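Local atomic coordinates of uncharacterized protein (Bacillus cereus, PDB entry 4QVU), a protein that is of unknown function but has a HIT-like fold, binds zinc and may act as a hexose-1-phosphate uridylyltransferase. Residues H111-G116 with G200-N205. Numbering follows the deposited sequence.
Sequences HGPFSG and GCSSYN
His111, the last residue of strand 104-111, and Tyr204, near the start of strand 203-211, form an antiparallel hydrogen-bonded pair. His111 N gives its hydrogen to Tyr204 O at 2.9 Å, nearly along the C=O axis, and Tyr204 N returns one to His111 O at 2.9 Å, in the carbonyl plane. His111 CB sits over one face of the Tyr204 ring, 3.7 Å from its centroid, a CH-pi contact; CG, anti to the backbone N (chi1 -178°), carries the imidazole. The two rings, tilted by 21°, are slid so far apart that they barely overlap. At its edge the imidazole sends a weak, bent hydrogen bond from ND1 to Ser202 O, while Tyr204 OH bonds Lys109 NZ. Gly112 then leaves the strand at a positive phi (95°); its CA runs close past Ser203 OG, and Pro113 CD packs on that same oxygen. Phe114 N donates a hydrogen bond to Ser203 OG at 3.1 Å; the phenylalanine ring also packs on Phe114 of the second subunit. Ser115 OG turns back to bond Gly112 O at 2.9 Å, and its CB rests on Tyr204 O and on Asn205, whose ND2 bonds Lys109 O and whose OD1 accepts from Arg222. A type I beta turn from Gly112 to Ser115 thus follows strand 104-111, which pairs with strand 203-211 mid-sheet, where the N- and C-terminal family regions of this HIT-like fold meet.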
loop_
_atom_site.group_PDB
_atom_site.type_symbol
_atom_site.label_atom_id
_atom_site.label_comp_id
_atom_site.label_asym_id
_atom_site.label_seq_id
_atom_site.Cartn_x
_atom_site.Cartn_y
_atom_site.Cartn_z
ATOM N N HIS A 111 -9.244 5.198 -23.692
ATOM C CA HIS A 111 -8.719 6.090 -24.724
ATOM C C HIS A 111 -7.215 5.959 -24.800
ATOM O O HIS A 111 -6.540 6.049 -23.775
ATOM C CB HIS A 111 -9.121 7.547 -24.460
ATOM C CG HIS A 111 -8.651 8.508 -25.510
ATOM N ND1 HIS A 111 -7.391 9.086 -25.452
ATOM C CD2 HIS A 111 -9.296 8.982 -26.602
ATOM C CE1 HIS A 111 -7.303 9.868 -26.516
ATOM N NE2 HIS A 111 -8.423 9.837 -27.239
ATOM N N GLY A 112 -6.706 5.763 -26.007
ATOM C CA GLY A 112 -5.276 5.648 -26.259
ATOM C C GLY A 112 -4.757 4.222 -26.287
ATOM O O GLY A 112 -5.465 3.291 -25.878
ATOM N N PRO A 113 -3.495 4.021 -26.741
ATOM C CA PRO A 113 -2.980 2.650 -26.875
ATOM C C PRO A 113 -2.575 1.989 -25.550
ATOM O O PRO A 113 -2.198 0.809 -25.580
ATOM C CB PRO A 113 -1.751 2.829 -27.770
ATOM C CG PRO A 113 -1.298 4.227 -27.521
ATOM C CD PRO A 113 -2.545 5.013 -27.295
ATOM N N PHE A 114 -2.635 2.713 -24.406
ATOM C CA PHE A 114 -2.212 2.130 -23.122
ATOM C C PHE A 114 -3.360 2.079 -22.099
ATOM O O PHE A 114 -3.097 1.919 -20.902
ATOM C CB PHE A 114 -1.022 2.906 -22.537
ATOM C CG PHE A 114 0.136 3.032 -23.496
ATOM C CD1 PHE A 114 0.797 1.901 -23.968
ATOM C CD2 PHE A 114 0.587 4.278 -23.904
ATOM C CE1 PHE A 114 1.865 2.016 -24.861
ATOM C CE2 PHE A 114 1.670 4.393 -24.778
ATOM C CZ PHE A 114 2.300 3.261 -25.251
ATOM N N SER A 115 -4.623 2.122 -22.580
ATOM C CA SER A 115 -5.831 2.071 -21.746
ATOM C C SER A 115 -6.405 0.651 -21.648
ATOM O O SER A 115 -7.036 0.321 -20.643
ATOM C CB SER A 115 -6.904 3.016 -22.287
ATOM O OG SER A 115 -7.271 2.724 -23.626
ATOM N N GLY A 116 -6.184 -0.159 -22.682
ATOM C CA GLY A 116 -6.694 -1.521 -22.774
ATOM C C GLY A 116 -7.910 -1.661 -23.678
ATOM O O GLY A 116 -8.620 -2.667 -23.610
ATOM N N GLY A 200 1.936 15.677 -21.746
ATOM C CA GLY A 200 1.077 14.969 -22.694
ATOM C C GLY A 200 1.077 13.488 -22.386
ATOM O O GLY A 200 2.141 12.864 -22.379
ATOM N N CYS A 201 -0.107 12.914 -22.126
ATOM C CA CYS A 201 -0.194 11.524 -21.696
ATOM C C CYS A 201 -0.820 10.580 -22.773
ATOM O O CYS A 201 -0.570 9.368 -22.702
ATOM C CB CYS A 201 -0.971 11.446 -20.390
ATOM S SG CYS A 201 -0.898 9.837 -19.581
ATOM N N SER A 202 -1.602 11.101 -23.739
ATOM C CA SER A 202 -2.223 10.391 -24.886
ATOM C C SER A 202 -3.252 9.285 -24.496
ATOM O O SER A 202 -4.134 9.007 -25.314
ATOM C CB SER A 202 -1.172 9.748 -25.793
ATOM O OG SER A 202 -0.650 8.532 -25.277
ATOM N N SER A 203 -3.120 8.638 -23.314
ATOM C CA SER A 203 -4.027 7.568 -22.869
ATOM C C SER A 203 -4.645 7.843 -21.499
ATOM O O SER A 203 -3.963 8.322 -20.582
ATOM C CB SER A 203 -3.314 6.219 -22.806
ATOM O OG SER A 203 -2.827 5.804 -24.068
ATOM N N TYR A 204 -5.928 7.468 -21.345
ATOM C CA TYR A 204 -6.656 7.592 -20.089
ATOM C C TYR A 204 -7.844 6.652 -20.063
ATOM O O TYR A 204 -8.249 6.100 -21.090
ATOM C CB TYR A 204 -7.135 9.049 -19.836
ATOM C CG TYR A 204 -8.197 9.549 -20.799
ATOM C CD1 TYR A 204 -9.550 9.385 -20.523
ATOM C CD2 TYR A 204 -7.847 10.217 -21.971
ATOM C CE1 TYR A 204 -10.529 9.839 -21.401
ATOM C CE2 TYR A 204 -8.817 10.691 -22.850
ATOM C CZ TYR A 204 -10.161 10.500 -22.561
ATOM O OH TYR A 204 -11.134 10.960 -23.421
ATOM N N ASN A 205 -8.447 6.539 -18.883
ATOM C CA ASN A 205 -9.669 5.797 -18.641
ATOM C C ASN A 205 -10.656 6.625 -17.869
ATOM O O ASN A 205 -10.258 7.417 -17.004
ATOM C CB ASN A 205 -9.395 4.519 -17.851
ATOM C CG ASN A 205 -8.734 3.377 -18.559
ATOM O OD1 ASN A 205 -7.691 2.914 -18.136
ATOM N ND2 ASN A 205 -9.385 2.789 -19.536
#